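AGR_C_1268p (PDB 2GHS) adopts the SMP-30/regucalcin beta-propeller fold and probably acts as a metal-dependent gluconolactonase, binding one divalent cation per subunit. Local coordinates at residues A[173-178]-A[213-218]; A[146-151]-A[193-198]; A[44-49]-A[81-86]. All coordinates share one frame; numbering follows the deposited sequence.

Contact 1: residues A[173-178]-A[213-218]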
loop_
_atom_site.group_PDB
_atom_site.type_symbol
_atom_site.label_atom_id
_atom_site.label_comp_id
_atom_site.label_asym_id
_atom_site.label_seq_id
_atom_site.Cartn_x
_atom_site.Cartn_y
_atom_site.Cartn_z
ATOM N N LYS A 173 4.808 -5.580 18.016
ATOM C CA LYS A 173 3.467 -5.892 17.508
ATOM C C LYS A 173 2.460 -4.877 18.071
ATOM O O LYS A 173 2.461 -4.582 19.246
ATOM C CB LYS A 173 3.031 -7.325 17.851
ATOM C CG LYS A 173 1.762 -7.745 17.139
ATOM C CD LYS A 173 1.301 -9.127 17.549
ATOM C CE LYS A 173 2.074 -10.220 16.939
ATOM N NZ LYS A 173 1.283 -11.469 17.121
ATOM N N LEU A 174 1.645 -4.314 17.195
ATOM C CA LEU A 174 0.629 -3.337 17.551
ATOM C C LEU A 174 -0.767 -3.962 17.645
ATOM O O LEU A 174 -1.518 -3.658 18.583
ATOM C CB LEU A 174 0.571 -2.208 16.533
ATOM C CG LEU A 174 1.798 -1.332 16.438
ATOM C CD1 LEU A 174 1.500 -0.124 15.589
ATOM C CD2 LEU A 174 2.321 -0.918 17.790
ATOM N N PHE A 175 -1.109 -4.784 16.657
ATOM C CA PHE A 175 -2.448 -5.358 16.500
ATOM C C PHE A 175 -2.329 -6.800 16.069
ATOM O O PHE A 175 -1.500 -7.138 15.217
ATOM C CB PHE A 175 -3.275 -4.531 15.491
ATOM C CG PHE A 175 -3.459 -3.112 15.916
ATOM C CD1 PHE A 175 -4.306 -2.818 16.970
ATOM C CD2 PHE A 175 -2.774 -2.089 15.304
ATOM C CE1 PHE A 175 -4.444 -1.524 17.409
ATOM C CE2 PHE A 175 -2.920 -0.770 15.758
ATOM C CZ PHE A 175 -3.759 -0.519 16.810
ATOM N N ALA A 176 -3.133 -7.660 16.675
ATOM C CA ALA A 176 -3.117 -9.085 16.367
ATOM C C ALA A 176 -4.450 -9.546 15.789
ATOM O O ALA A 176 -5.426 -8.785 15.703
ATOM C CB ALA A 176 -2.815 -9.865 17.610
ATOM N N ASP A 177 -4.489 -10.810 15.385
ATOM C CA ASP A 177 -5.727 -11.483 15.010
ATOM C C ASP A 177 -6.383 -10.809 13.821
ATOM O O ASP A 177 -7.585 -10.670 13.779
ATOM C CB ASP A 177 -6.699 -11.527 16.193
ATOM C CG ASP A 177 -6.141 -12.299 17.398
ATOM O OD1 ASP A 177 -5.401 -13.307 17.225
ATOM O OD2 ASP A 177 -6.450 -11.881 18.536
ATOM N N ILE A 178 -5.574 -10.409 12.840
ATOM C CA ILE A 178 -6.076 -9.782 11.613
ATOM C C ILE A 178 -5.887 -10.761 10.451
ATOM O O ILE A 178 -4.786 -11.281 10.241
ATOM C CB ILE A 178 -5.311 -8.463 11.304
ATOM C CG1 ILE A 178 -5.590 -7.424 12.383
ATOM C CG2 ILE A 178 -5.660 -7.898 9.873
ATOM C CD1 ILE A 178 -4.587 -6.279 12.396
ATOM N N GLY A 213 5.043 7.324 16.360
ATOM C CA GLY A 213 4.114 6.462 15.624
ATOM C C GLY A 213 3.522 5.312 16.403
ATOM O O GLY A 213 2.982 4.384 15.796
ATOM N N LEU A 214 3.647 5.337 17.735
ATOM C CA LEU A 214 3.065 4.290 18.605
ATOM C C LEU A 214 1.676 4.740 19.065
ATOM O O LEU A 214 1.475 5.926 19.408
ATOM C CB LEU A 214 3.920 4.042 19.829
ATOM C CG LEU A 214 5.277 3.412 19.588
ATOM C CD1 LEU A 214 6.137 3.540 20.862
ATOM C CD2 LEU A 214 5.089 1.966 19.179
ATOM N N PRO A 215 0.733 3.804 19.135
ATOM C CA PRO A 215 -0.609 4.123 19.678
ATOM C C PRO A 215 -0.578 4.669 21.097
ATOM O O PRO A 215 0.215 4.219 21.933
ATOM C CB PRO A 215 -1.321 2.777 19.641
ATOM C CG PRO A 215 -0.670 2.050 18.511
ATOM C CD PRO A 215 0.782 2.404 18.662
ATOM N N THR A 216 -1.443 5.645 21.363
ATOM C CA THR A 216 -1.685 6.155 22.726
ATOM C C THR A 216 -3.081 5.804 23.246
ATOM O O THR A 216 -3.488 6.248 24.328
ATOM C CB THR A 216 -1.587 7.681 22.767
ATOM O OG1 THR A 216 -2.437 8.204 21.750
ATOM C CG2 THR A 216 -0.172 8.188 22.515
ATOM N N GLY A 217 -3.829 5.043 22.472
ATOM C CA GLY A 217 -5.151 4.596 22.859
ATOM C C GLY A 217 -5.612 3.443 21.994
ATOM O O GLY A 217 -4.921 3.057 21.066
ATOM N N LYS A 218 -6.796 2.900 22.299
ATOM C CA LYS A 218 -7.266 1.727 21.572
ATOM C C LYS A 218 -7.805 2.147 20.218
ATOM O O LYS A 218 -8.126 3.315 20.009
ATOM C CB LYS A 218 -8.318 0.956 22.344
ATOM C CG LYS A 218 -9.614 1.693 22.466
ATOM C CD LYS A 218 -10.731 0.822 23.075
ATOM C CE LYS A 218 -12.099 1.327 22.619
ATOM N NZ LYS A 218 -12.397 2.682 23.182
#

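Contact 2: residues A[146-151]-A[193-198]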
loop_
_atom_site.group_PDB
_atom_site.type_symbol
_atom_site.label_atom_id
_atom_site.label_comp_id
_atom_site.label_asym_id
_atom_site.label_seq_id
_atom_site.Cartn_x
_atom_site.Cartn_y
_atom_site.Cartn_z
ATOM N N ALA A 146 9.135 5.697 11.585
ATOM C CA ALA A 146 8.777 4.298 11.857
ATOM C C ALA A 146 7.814 3.770 10.799
ATOM O O ALA A 146 6.964 4.508 10.241
ATOM C CB ALA A 146 8.121 4.200 13.209
ATOM N N LEU A 147 7.986 2.480 10.493
ATOM C CA LEU A 147 7.145 1.776 9.507
ATOM C C LEU A 147 6.027 1.069 10.274
ATOM O O LEU A 147 6.283 0.481 11.315
ATOM C CB LEU A 147 8.007 0.714 8.791
ATOM C CG LEU A 147 7.280 -0.254 7.839
ATOM C CD1 LEU A 147 6.795 0.491 6.592
ATOM C CD2 LEU A 147 8.224 -1.451 7.423
ATOM N N TRP A 148 4.820 1.068 9.717
ATOM C CA TRP A 148 3.795 0.109 10.096
ATOM C C TRP A 148 3.745 -0.922 8.950
ATOM O O TRP A 148 3.621 -0.564 7.765
ATOM C CB TRP A 148 2.429 0.755 10.261
ATOM C CG TRP A 148 2.168 1.487 11.531
ATOM C CD1 TRP A 148 3.067 2.186 12.308
ATOM C CD2 TRP A 148 0.901 1.699 12.129
ATOM N NE1 TRP A 148 2.431 2.772 13.363
ATOM C CE2 TRP A 148 1.102 2.493 13.273
ATOM C CE3 TRP A 148 -0.400 1.281 11.816
ATOM C CZ2 TRP A 148 0.056 2.875 14.110
ATOM C CZ3 TRP A 148 -1.431 1.675 12.653
ATOM C CH2 TRP A 148 -1.187 2.445 13.786
ATOM N N ILE A 149 3.757 -2.197 9.305
ATOM C CA ILE A 149 3.720 -3.243 8.331
ATOM C C ILE A 149 2.818 -4.391 8.792
ATOM O O ILE A 149 2.917 -4.845 9.934
ATOM C CB ILE A 149 5.168 -3.732 8.022
ATOM C CG1 ILE A 149 5.169 -4.858 6.977
ATOM C CG2 ILE A 149 5.876 -4.206 9.263
ATOM C CD1 ILE A 149 4.753 -4.411 5.606
ATOM N N GLY A 150 1.950 -4.822 7.883
ATOM C CA GLY A 150 1.064 -5.946 8.068
ATOM C C GLY A 150 1.612 -7.264 7.585
ATOM O O GLY A 150 2.376 -7.339 6.598
ATOM N N THR A 151 1.201 -8.331 8.263
ATOM C CA THR A 151 1.502 -9.685 7.804
ATOM C C THR A 151 0.196 -10.489 7.750
ATOM O O THR A 151 -0.836 -10.061 8.320
ATOM C CB THR A 151 2.451 -10.408 8.723
ATOM O OG1 THR A 151 1.818 -10.561 9.997
ATOM C CG2 THR A 151 3.784 -9.679 8.826
ATOM N N GLY A 193 -3.650 7.005 13.222
ATOM C CA GLY A 193 -3.410 5.958 12.262
ATOM C C GLY A 193 -4.687 5.261 11.910
ATOM O O GLY A 193 -5.647 5.224 12.701
ATOM N N TYR A 194 -4.707 4.709 10.703
ATOM C CA TYR A 194 -5.842 3.975 10.184
ATOM C C TYR A 194 -5.400 2.600 9.690
ATOM O O TYR A 194 -4.275 2.425 9.237
ATOM C CB TYR A 194 -6.488 4.720 9.005
ATOM C CG TYR A 194 -6.883 6.149 9.324
ATOM C CD1 TYR A 194 -8.047 6.423 9.988
ATOM C CD2 TYR A 194 -6.092 7.225 8.920
ATOM C CE1 TYR A 194 -8.403 7.698 10.316
ATOM C CE2 TYR A 194 -6.450 8.518 9.177
ATOM C CZ TYR A 194 -7.609 8.768 9.896
ATOM O OH TYR A 194 -8.005 10.060 10.173
ATOM N N PHE A 195 -6.283 1.622 9.823
ATOM C CA PHE A 195 -6.078 0.289 9.262
ATOM C C PHE A 195 -7.391 -0.457 9.161
ATOM O O PHE A 195 -8.376 -0.079 9.758
ATOM C CB PHE A 195 -5.062 -0.555 10.072
ATOM C CG PHE A 195 -5.556 -1.036 11.385
ATOM C CD1 PHE A 195 -5.440 -0.262 12.528
ATOM C CD2 PHE A 195 -6.137 -2.293 11.480
ATOM C CE1 PHE A 195 -5.920 -0.756 13.756
ATOM C CE2 PHE A 195 -6.586 -2.784 12.711
ATOM C CZ PHE A 195 -6.469 -2.002 13.830
ATOM N N VAL A 196 -7.378 -1.543 8.404
ATOM C CA VAL A 196 -8.560 -2.376 8.250
ATOM C C VAL A 196 -8.117 -3.828 8.197
ATOM O O VAL A 196 -6.968 -4.111 7.874
ATOM C CB VAL A 196 -9.334 -2.048 6.923
ATOM C CG1 VAL A 196 -8.622 -2.587 5.634
ATOM C CG2 VAL A 196 -10.786 -2.538 6.961
ATOM N N ASP A 197 -9.047 -4.723 8.521
ATOM C CA ASP A 197 -8.909 -6.156 8.216
ATOM C C ASP A 197 -9.851 -6.308 7.020
ATOM O O ASP A 197 -11.067 -6.144 7.146
ATOM C CB ASP A 197 -9.318 -7.015 9.381
ATOM C CG ASP A 197 -9.238 -8.509 9.076
ATOM O OD1 ASP A 197 -9.077 -8.917 7.888
ATOM O OD2 ASP A 197 -9.363 -9.284 10.051
ATOM N N THR A 198 -9.297 -6.566 5.843
ATOM C CA THR A 198 -10.103 -6.625 4.602
ATOM C C THR A 198 -11.236 -7.644 4.677
ATOM O O THR A 198 -12.241 -7.484 4.029
ATOM C CB THR A 198 -9.210 -6.889 3.375
ATOM O OG1 THR A 198 -8.205 -5.868 3.285
ATOM C CG2 THR A 198 -10.007 -6.854 2.063
#

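Contact 3: residues A[44-49]-A[81-86]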
loop_
_atom_site.group_PDB
_atom_site.type_symbol
_atom_site.label_atom_id
_atom_site.label_comp_id
_atom_site.label_asym_id
_atom_site.label_seq_id
_atom_site.Cartn_x
_atom_site.Cartn_y
_atom_site.Cartn_z
ATOM N N ASP A 44 1.620 1.726 -16.878
ATOM C CA ASP A 44 2.372 0.551 -17.260
ATOM C C ASP A 44 1.386 -0.474 -17.803
ATOM O O ASP A 44 0.454 -0.873 -17.117
ATOM C CB ASP A 44 3.169 0.010 -16.047
ATOM C CG ASP A 44 3.983 -1.245 -16.363
ATOM O OD1 ASP A 44 4.272 -1.529 -17.539
ATOM O OD2 ASP A 44 4.329 -1.978 -15.423
ATOM N N GLU A 45 1.627 -0.886 -19.038
ATOM C CA GLU A 45 0.808 -1.870 -19.730
ATOM C C GLU A 45 1.088 -3.313 -19.333
ATOM O O GLU A 45 0.341 -4.207 -19.713
ATOM C CB GLU A 45 0.967 -1.693 -21.236
ATOM C CG GLU A 45 0.563 -0.302 -21.762
ATOM C CD GLU A 45 -0.946 -0.097 -22.000
ATOM O OE1 GLU A 45 -1.723 -1.056 -21.769
ATOM O OE2 GLU A 45 -1.341 1.036 -22.426
ATOM N N THR A 46 2.132 -3.562 -18.545
ATOM C CA THR A 46 2.414 -4.912 -18.065
ATOM C C THR A 46 1.426 -5.265 -16.988
ATOM O O THR A 46 1.321 -4.536 -16.023
ATOM C CB THR A 46 3.802 -4.982 -17.411
ATOM O OG1 THR A 46 4.755 -4.374 -18.270
ATOM C CG2 THR A 46 4.213 -6.405 -17.116
ATOM N N PRO A 47 0.699 -6.370 -17.142
ATOM C CA PRO A 47 -0.225 -6.765 -16.064
ATOM C C PRO A 47 0.466 -7.435 -14.908
ATOM O O PRO A 47 1.318 -8.318 -15.094
ATOM C CB PRO A 47 -1.212 -7.724 -16.753
ATOM C CG PRO A 47 -0.549 -8.142 -18.028
ATOM C CD PRO A 47 0.665 -7.305 -18.293
HETATM N N MSE A 48 0.062 -7.049 -13.704
HETATM C CA MSE A 48 0.592 -7.619 -12.482
HETATM C C MSE A 48 -0.335 -8.695 -11.978
HETATM O O MSE A 48 -1.539 -8.480 -11.865
HETATM C CB MSE A 48 0.657 -6.566 -11.378
HETATM C CG MSE A 48 1.434 -5.339 -11.709
HETATM SE SE MSE A 48 3.390 -5.660 -11.836
HETATM C CE MSE A 48 3.475 -5.889 -13.728
ATOM N N LEU A 49 0.233 -9.837 -11.615
ATOM C CA LEU A 49 -0.553 -10.875 -10.939
ATOM C C LEU A 49 -1.076 -10.314 -9.626
ATOM O O LEU A 49 -2.268 -10.430 -9.328
ATOM C CB LEU A 49 0.298 -12.119 -10.733
ATOM C CG LEU A 49 -0.346 -13.276 -10.019
ATOM C CD1 LEU A 49 -1.519 -13.743 -10.837
ATOM C CD2 LEU A 49 0.735 -14.368 -9.815
ATOM N N GLY A 81 8.989 7.270 -18.922
ATOM C CA GLY A 81 8.289 5.992 -19.078
ATOM C C GLY A 81 9.204 4.769 -19.042
ATOM O O GLY A 81 8.760 3.666 -19.315
ATOM N N ARG A 82 10.474 4.969 -18.721
ATOM C CA ARG A 82 11.442 3.897 -18.654
ATOM C C ARG A 82 11.094 2.934 -17.504
ATOM O O ARG A 82 11.016 3.348 -16.339
ATOM C CB ARG A 82 12.824 4.473 -18.392
ATOM C CG ARG A 82 13.917 3.417 -18.200
ATOM N N LYS A 83 10.943 1.657 -17.841
ATOM C CA LYS A 83 10.504 0.630 -16.888
ATOM C C LYS A 83 11.631 -0.381 -16.620
ATOM O O LYS A 83 12.285 -0.834 -17.566
ATOM C CB LYS A 83 9.314 -0.046 -17.537
ATOM C CG LYS A 83 8.637 -1.066 -16.748
ATOM C CD LYS A 83 7.867 -0.437 -15.599
ATOM C CE LYS A 83 7.664 -1.468 -14.522
ATOM N NZ LYS A 83 6.990 -2.698 -15.031
ATOM N N THR A 84 11.872 -0.726 -15.361
ATOM C CA THR A 84 12.848 -1.738 -14.985
ATOM C C THR A 84 12.209 -2.703 -14.024
ATOM O O THR A 84 11.417 -2.300 -13.176
ATOM C CB THR A 84 14.078 -1.083 -14.345
ATOM O OG1 THR A 84 14.567 -0.054 -15.211
ATOM C CG2 THR A 84 15.231 -2.103 -14.089
ATOM N N VAL A 85 12.497 -3.983 -14.179
ATOM C CA VAL A 85 11.950 -4.982 -13.247
ATOM C C VAL A 85 13.094 -5.691 -12.529
ATOM O O VAL A 85 14.025 -6.176 -13.164
ATOM C CB VAL A 85 11.103 -6.040 -13.950
ATOM C CG1 VAL A 85 10.495 -6.943 -12.895
ATOM C CG2 VAL A 85 10.031 -5.400 -14.840
ATOM N N HIS A 86 13.028 -5.723 -11.208
ATOM C CA HIS A 86 14.116 -6.254 -10.383
ATOM C C HIS A 86 13.606 -7.520 -9.709
ATOM O O HIS A 86 12.580 -7.498 -9.069
ATOM C CB HIS A 86 14.544 -5.255 -9.317
ATOM C CG HIS A 86 14.917 -3.909 -9.862
ATOM N ND1 HIS A 86 16.170 -3.635 -10.364
ATOM C CD2 HIS A 86 14.193 -2.765 -10.004
ATOM C CE1 HIS A 86 16.208 -2.374 -10.775
ATOM N NE2 HIS A 86 15.023 -1.828 -10.572
HETATM O O HOH W 1 7.618 -4.342 -17.158
#

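Contact 1: residues A[173-178]-A[213-218]
L174 and F175 meet P215 where a bulged strand of the beta-propeller is touched by the loop between strands 202-207 and 220-224. Both residues pair through their backbones with I163 of the neighbouring strand 161-167, a classic beta bulge that leaves their side chains leaning to the same side. L174 comes first and carries most of the contact. With CG anti to its carbonyl carbon (chi1 -65°), it directs both methyls at the loop. CD2 lies 3.8 Å from CD of P215 and CD1 4.0 Å from the same carbon, so both branches of the leucine fork close on the same proline carbon, the two side chains lying aslant to each other. L174 CD2 also touches L214 CD2 at 4.2 Å, and H165 of strand 161-167 packs against both leucines.

F175 follows. Its CB does not aim at the loop, but the ring reaches forward until its far end nears the proline, and V206 of strand 202-207 touches both F175 and P215. Beyond F175 the chain turns a corner at D177 and enters the next blade. The contact is therefore apolar and lies near the surface, joining the end of one blade to a loop in the outer part of the next. At its thinner side, P215 CG stands 4.4 Å from F175 CZ, placed obliquely to the phenyl ring.

Contact 2: residues A[146-151]-A[193-198]
W148 meets G193 and F195 with the six-membered part of its indole, in a wholly buried and sparse contact between two neighbouring propeller blades. CH2 of W148 lies 4.4 Å from CA of G193; because the glycine carries no side chain, the end of the indole can come down close to its backbone. The adjacent corner, W148 CZ3, is 4.5 Å from CD1 of F195. That phenyl carbon sits at the edge of the indole, near its plane, whereas the indole approaches the phenyl ring obliquely, so the two rings do not stack. With CG roughly anti to the carbonyl carbon (chi1 -79°), the indole leaves strand 147-153 with its benzo end toward strand 192-197.

A second shell surrounds both rings. F186 meets the indole edge-to-face, and L174 packs against it as well. F195 lies against the ring of F175, their planes about 30° apart, and is flanked by I163, M204 and V206. The pyrrole end of W148 is tied down separately: NE1 donates to the backbone O of G213, which restrains the rotation of the ring. Just past the end of strand 192-197, T198 OG1 bonds N182 ND2, and the side chain of F195 is about 7 Å from that of N182, a predicted metal ligand. Across the contact itself only carbon meets carbon, so what attraction there is across it should come from dispersion and exclusion of water, while the one polar atom of the indole is satisfied by the loop at G213.

Contact 3: residues A[44-49]-A[81-86]
K83 reaches from strand 82-87 across to D44, the two side chains meeting at about a right angle in a salt bridge. Its CB points to the loop, and CG lies anti to the backbone N (chi1 -177°), which starts the chain outward. The chain then bends at chi2, and CD passes 4.0 Å from CG of D44. CE comes nearer, 3.5 Å from D44 OD2. A last bend at chi4 brings NZ to 2.8 Å from OD2 of D44, arriving from above the carboxylate plane, 44° out of it. NZ has further partners: a water accepts from it at 2.8 Å, and H74 ND1 of the adjacent strand 72-77 is hydrogen-bonded to it. The ammonium is thus gripped by at least three groups, and the same water donates to T46 OG1, giving the lysine a second, indirect link to the loop.

The other carboxylate oxygen is engaged within the loop. D44 OD1 accepts from T46 N at 3.1 Å and from T46 OG1 at 3.0 Å, both coming from the same face of its plane, the hydroxyl on the syn side. With both oxygens bonded and a lysine beside it, the buried aspartate would be expected to stay ionised; W65 packs against its side chain. The bond from T46 N, two residues on, makes this an Asx turn. It starts from the last residue of strand 41-44, an outermost strand of its sheet, and the salt bridge from K83 links it to strand 82-87, the outermost strand of the neighbouring propeller blade.

In the fold
Contacts 1 and 2 adjoin, their centres about 9 Å apart, and share the continuous run of antiparallel strands from 134-141 to 220-224, which spans two blades through the bent strand 170-186. Their segments alternate along the chain (146-151, 173-178, 193-198, 213-218), so together they stitch this pair of blades from the buried interior to the surface. Contact 3 comes earlier in sequence and sits across the centre of the chain, about 35 Å from contact 1 and about 26 Å from contact 2 between centres. There residues 44-49 follow an N-terminal strand paired with the late strand 309-311, consistent with the closure of the ring by strands from both ends of the chain, as in other beta-propellers.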